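Local coordinates for protein EH1AB1 (Metagenome, PDB 6I8F) that probably hydrolyses ester bonds, as a metagenomic ester hydrolase built on the alpha/beta hydrolase fold, at residues A[182-187]-A[194-199]; A[249-254]-A[276-281]. All coordinates share one frame; numbering follows the deposited sequence.

How the contacts relate
Following the chain from the N terminus, contact 1 (182-187 with 194-199) comes first; with six residues between its two segments, it closes the turn from helix 176-190 into strand 198-202. Contact 2 (249-254 with 276-281) opens only afterwards, spanning 21 residues that include strand 262-267 and joining the loop ahead of that strand to helix 273-285. The contacts are therefore in series, neither nested nor crossed, with centres about 14 Å apart. They still touch in space: Gln186, on the helix of contact 1, reaches both segments of contact 2, and Ala182 CB packs 3.7 Å from Tyr279 OH. Together they tie two helices, one loop and a strand of the central sheet into one region.

Contact 1 of 2, residues A[182-187]-A[194-199]; sequences AVVCQA and TGPAFQ
With chi1 at -65°, SG of Cys185 stands anti to its own carbonyl carbon and lodges in the angle between Pro196 and Gln199; Gln199, at chi1 60°, sets CG between its backbone N and carbonyl carbon and runs extended from there, leaving CD beside the same sulfur. The contact belongs to a beta-alpha-beta unit of the alpha/beta hydrolase fold, packing helix 176-190 against the chain that leads into strand 198-202. The evidence is in the spacing at the sulfur: Cys185 SG lies 3.8 Å from Pro196 CG and 3.8 Å from Gln199 CB. CG of the proline ring also meets Val184, whose CG1 is 4.3 Å from Pro196 CG. Val171 of strand 169-174 touches both Cys185 and Pro196, while Phe152 of helix 143-157 touches Val184 and Pro196, so the small apolar cluster is shared by four elements. The amide end of Gln199 is fixed by both its atoms: NE2 hydrogen-bonds to Pro260 O, and OE1, lying 3.8 Å from Ala182 CA, accepts from a water at 2.7 Å. That water's other donated bond, 2.9 Å long, goes to Ala182 O, which also accepts Gln186 N within the helix.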
loop_
_atom_site.group_PDB
_atom_site.type_symbol
_atom_site.label_atom_id
_atom_site.label_comp_id
_atom_site.label_asym_id
_atom_site.label_seq_id
_atom_site.Cartn_x
_atom_site.Cartn_y
_atom_site.Cartn_z
ATOM N N ALA A 182 -0.609 2.002 -17.372
ATOM C CA ALA A 182 -0.180 3.385 -17.154
ATOM C C ALA A 182 -0.535 4.241 -18.375
ATOM O O ALA A 182 -1.017 5.382 -18.252
ATOM C CB ALA A 182 1.298 3.438 -16.864
ATOM N N VAL A 183 -0.273 3.685 -19.558
ATOM C CA VAL A 183 -0.445 4.400 -20.819
ATOM C C VAL A 183 -1.933 4.638 -21.078
ATOM O O VAL A 183 -2.286 5.715 -21.531
ATOM C CB VAL A 183 0.247 3.662 -21.978
ATOM C CG1 VAL A 183 -0.197 4.180 -23.342
ATOM C CG2 VAL A 183 1.755 3.747 -21.842
ATOM N N VAL A 184 -2.792 3.648 -20.780
ATOM C CA VAL A 184 -4.242 3.820 -20.945
ATOM C C VAL A 184 -4.710 5.057 -20.167
ATOM O O VAL A 184 -5.494 5.851 -20.680
ATOM C CB VAL A 184 -5.050 2.570 -20.532
ATOM C CG1 VAL A 184 -6.542 2.864 -20.442
ATOM C CG2 VAL A 184 -4.800 1.406 -21.479
ATOM N N CYS A 185 -4.241 5.205 -18.924
ATOM C CA CYS A 185 -4.646 6.346 -18.079
ATOM C C CYS A 185 -4.224 7.675 -18.715
ATOM O O CYS A 185 -5.031 8.617 -18.767
ATOM C CB CYS A 185 -4.054 6.249 -16.683
ATOM S SG CYS A 185 -4.680 4.826 -15.752
ATOM N N GLN A 186 -2.977 7.733 -19.193
ATOM C CA GLN A 186 -2.425 8.951 -19.818
ATOM C C GLN A 186 -3.163 9.257 -21.129
ATOM O O GLN A 186 -3.462 10.424 -21.395
ATOM C CB GLN A 186 -0.922 8.829 -20.068
ATOM C CG GLN A 186 -0.093 8.971 -18.811
ATOM C CD GLN A 186 1.364 9.138 -19.148
ATOM O OE1 GLN A 186 1.708 9.573 -20.248
ATOM N NE2 GLN A 186 2.225 8.781 -18.206
ATOM N N ALA A 187 -3.495 8.208 -21.889
ATOM C CA ALA A 187 -4.198 8.338 -23.184
ATOM C C ALA A 187 -5.580 8.964 -22.992
ATOM O O ALA A 187 -5.923 9.944 -23.660
ATOM C CB ALA A 187 -4.309 7.003 -23.858
ATOM N N THR A 194 -13.054 10.469 -19.923
ATOM C CA THR A 194 -13.086 9.785 -18.644
ATOM C C THR A 194 -12.111 8.605 -18.663
ATOM O O THR A 194 -12.191 7.720 -19.490
ATOM C CB THR A 194 -14.509 9.332 -18.320
ATOM O OG1 THR A 194 -15.273 10.535 -18.289
ATOM C CG2 THR A 194 -14.636 8.597 -17.002
ATOM N N GLY A 195 -11.175 8.630 -17.720
ATOM C CA GLY A 195 -10.221 7.592 -17.584
ATOM C C GLY A 195 -10.592 6.649 -16.450
ATOM O O GLY A 195 -11.627 6.815 -15.807
ATOM N N PRO A 196 -9.734 5.641 -16.183
ATOM C CA PRO A 196 -9.932 4.712 -15.078
ATOM C C PRO A 196 -9.986 5.431 -13.730
ATOM O O PRO A 196 -9.379 6.470 -13.579
ATOM C CB PRO A 196 -8.685 3.820 -15.142
ATOM C CG PRO A 196 -8.259 3.897 -16.586
ATOM C CD PRO A 196 -8.512 5.345 -16.946
ATOM N N ALA A 197 -10.702 4.841 -12.770
ATOM C CA ALA A 197 -10.795 5.357 -11.408
ATOM C C ALA A 197 -9.554 4.978 -10.577
ATOM O O ALA A 197 -9.355 5.495 -9.466
ATOM C CB ALA A 197 -12.046 4.795 -10.776
ATOM N N PHE A 198 -8.739 4.037 -11.078
ATOM C CA PHE A 198 -7.624 3.472 -10.310
ATOM C C PHE A 198 -6.695 2.761 -11.290
ATOM O O PHE A 198 -7.172 2.287 -12.321
ATOM C CB PHE A 198 -8.165 2.521 -9.239
ATOM C CG PHE A 198 -7.162 1.917 -8.281
ATOM C CD1 PHE A 198 -6.598 0.678 -8.525
ATOM C CD2 PHE A 198 -6.817 2.570 -7.106
ATOM C CE1 PHE A 198 -5.700 0.105 -7.634
ATOM C CE2 PHE A 198 -5.932 1.993 -6.204
ATOM C CZ PHE A 198 -5.370 0.764 -6.475
ATOM N N GLN A 199 -5.396 2.704 -10.970
ATOM C CA GLN A 199 -4.416 2.006 -11.799
ATOM C C GLN A 199 -3.539 1.120 -10.904
ATOM O O GLN A 199 -2.956 1.577 -9.931
ATOM C CB GLN A 199 -3.602 2.976 -12.667
ATOM C CG GLN A 199 -2.803 4.027 -11.894
ATOM C CD GLN A 199 -2.099 5.020 -12.793
ATOM O OE1 GLN A 199 -1.415 4.647 -13.748
ATOM N NE2 GLN A 199 -2.252 6.305 -12.499
HETATM O O HOH W 1 -0.656 6.392 -15.605
#

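Contact 2 of 2, residues A[249-254]-A[276-281]; sequences SPLLAT and GRAYAD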
loop_
_atom_site.group_PDB
_atom_site.type_symbol
_atom_site.label_atom_id
_atom_site.label_comp_id
_atom_site.label_asym_id
_atom_site.label_seq_id
_atom_site.Cartn_x
_atom_site.Cartn_y
_atom_site.Cartn_z
ATOM N N SER A 249 7.255 5.186 -23.095
ATOM C CA SER A 249 8.006 5.826 -22.024
ATOM C C SER A 249 7.086 6.742 -21.224
ATOM O O SER A 249 7.293 7.956 -21.185
ATOM C CB SER A 249 9.193 6.568 -22.593
ATOM O OG SER A 249 10.133 5.653 -23.137
ATOM N N PRO A 250 6.031 6.197 -20.571
ATOM C CA PRO A 250 5.066 7.037 -19.862
ATOM C C PRO A 250 5.677 7.840 -18.700
ATOM O O PRO A 250 5.110 8.873 -18.313
ATOM C CB PRO A 250 3.996 6.041 -19.377
ATOM C CG PRO A 250 4.697 4.688 -19.364
ATOM C CD PRO A 250 5.693 4.763 -20.506
ATOM N N LEU A 251 6.822 7.393 -18.170
ATOM C CA LEU A 251 7.551 8.136 -17.142
ATOM C C LEU A 251 7.888 9.565 -17.606
ATOM O O LEU A 251 8.047 10.457 -16.764
ATOM C CB LEU A 251 8.831 7.388 -16.762
ATOM C CG LEU A 251 9.659 8.009 -15.632
ATOM C CD1 LEU A 251 8.843 8.129 -14.350
ATOM C CD2 LEU A 251 10.919 7.207 -15.385
ATOM N N LEU A 252 7.991 9.790 -18.923
ATOM C CA LEU A 252 8.483 11.066 -19.442
ATOM C C LEU A 252 7.346 12.073 -19.628
ATOM O O LEU A 252 7.597 13.154 -20.104
ATOM C CB LEU A 252 9.204 10.834 -20.777
ATOM C CG LEU A 252 10.341 9.813 -20.745
ATOM C CD1 LEU A 252 10.961 9.658 -22.126
ATOM C CD2 LEU A 252 11.411 10.206 -19.739
ATOM N N ALA A 253 6.105 11.742 -19.262
ATOM C CA ALA A 253 5.031 12.739 -19.335
ATOM C C ALA A 253 5.451 14.019 -18.596
ATOM O O ALA A 253 6.136 13.985 -17.564
ATOM C CB ALA A 253 3.743 12.192 -18.783
ATOM N N THR A 254 5.012 15.144 -19.155
ATOM C CA THR A 254 5.272 16.510 -18.681
ATOM C C THR A 254 4.529 16.780 -17.370
ATOM O O THR A 254 4.986 17.542 -16.513
ATOM C CB THR A 254 4.812 17.511 -19.748
ATOM O OG1 THR A 254 5.822 17.520 -20.754
ATOM C CG2 THR A 254 4.610 18.921 -19.240
ATOM N N GLY A 276 10.006 1.945 -12.025
ATOM C CA GLY A 276 8.716 1.742 -11.361
ATOM C C GLY A 276 8.551 2.707 -10.200
ATOM O O GLY A 276 7.542 3.424 -10.083
ATOM N N ARG A 277 9.579 2.756 -9.354
ATOM C CA ARG A 277 9.570 3.631 -8.200
ATOM C C ARG A 277 9.501 5.093 -8.662
ATOM O O ARG A 277 8.717 5.892 -8.123
ATOM C CB ARG A 277 10.800 3.394 -7.321
ATOM C CG ARG A 277 10.716 4.121 -5.991
ATOM C CD ARG A 277 11.898 3.811 -5.103
ATOM N NE ARG A 277 11.755 4.517 -3.843
ATOM C CZ ARG A 277 12.718 4.670 -2.952
ATOM N NH1 ARG A 277 13.902 4.106 -3.158
ATOM N NH2 ARG A 277 12.496 5.417 -1.881
ATOM N N ALA A 278 10.302 5.429 -9.678
ATOM C CA ALA A 278 10.291 6.770 -10.272
ATOM C C ALA A 278 8.868 7.175 -10.663
ATOM O O ALA A 278 8.470 8.317 -10.446
ATOM C CB ALA A 278 11.221 6.822 -11.463
ATOM N N TYR A 279 8.112 6.245 -11.259
ATOM C CA TYR A 279 6.724 6.514 -11.694
ATOM C C TYR A 279 5.835 6.862 -10.484
ATOM O O TYR A 279 5.052 7.840 -10.511
ATOM C CB TYR A 279 6.180 5.339 -12.512
ATOM C CG TYR A 279 5.047 5.738 -13.422
ATOM C CD1 TYR A 279 5.294 6.334 -14.648
ATOM C CD2 TYR A 279 3.729 5.571 -13.039
ATOM C CE1 TYR A 279 4.261 6.722 -15.487
ATOM C CE2 TYR A 279 2.680 5.963 -13.855
ATOM C CZ TYR A 279 2.947 6.532 -15.090
ATOM O OH TYR A 279 1.921 6.932 -15.896
ATOM N N ALA A 280 5.965 6.087 -9.409
ATOM C CA ALA A 280 5.237 6.347 -8.158
ATOM C C ALA A 280 5.631 7.716 -7.590
ATOM O O ALA A 280 4.784 8.470 -7.129
ATOM C CB ALA A 280 5.504 5.241 -7.164
ATOM N N ASP A 281 6.933 8.025 -7.630
ATOM C CA ASP A 281 7.453 9.318 -7.171
ATOM C C ASP A 281 6.782 10.476 -7.928
ATOM O O ASP A 281 6.377 11.453 -7.304
ATOM C CB ASP A 281 8.976 9.396 -7.313
ATOM C CG ASP A 281 9.727 8.545 -6.306
ATOM O OD1 ASP A 281 9.100 8.099 -5.308
ATOM O OD2 ASP A 281 10.922 8.301 -6.544
#
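Leu251 and Tyr279 carry this contact, each burying 66 Å² against the opposing segment, and they meet it in different ways. Leu251 sends a forked end against the helix: CG stands anti to the backbone N (chi1 -177°), which brings CD1 over the helix backbone, 3.7 Å from Tyr279 N. Both methyls touch Ala278, with Leu251 CD2 and CD1 each 4.0 Å from Ala278 CB, so the leucine packs on the peptide between Ala278 and Tyr279 as well as on a side chain. Tyr279 answers from the helix with an edge. Its CD1-CE1 side lies along the peptide bond joining Pro250 to Leu251, whose C and N sit in the plane of the ring; CE1 is 3.7 Å from Pro250 O, and CD1 is 3.8 Å from Leu251 CA. Pro250 adds its CB, 4.0 Å from Tyr279 CE1. Within the alpha/beta hydrolase fold this joins a single 3-10 turn, 250-252, in the loop ahead of strand 262-267 to helix 273-285, which connects that strand to strand 290-296, outermost in the sheet of this chain. The phenol end has its polar partner on a third element: Gln186 of helix 176-190 hydrogen-bonds through NE2 to both Tyr279 OH and Pro250 O. A phenylalanine in place of Tyr279 would probably keep the ring edge against the 250-251 peptide but leave Gln186 NE2 without one of its two partners. Phe256 meets the Tyr279 ring edge-to-face. On the same helix, Arg277 forms salt bridges with Glu285 and Asp281 of the second subunit, so this helix also takes part in the dimer interface. Pro250 O, besides receiving Gln186 NE2, accepts Ala253 N at 3.2 Å.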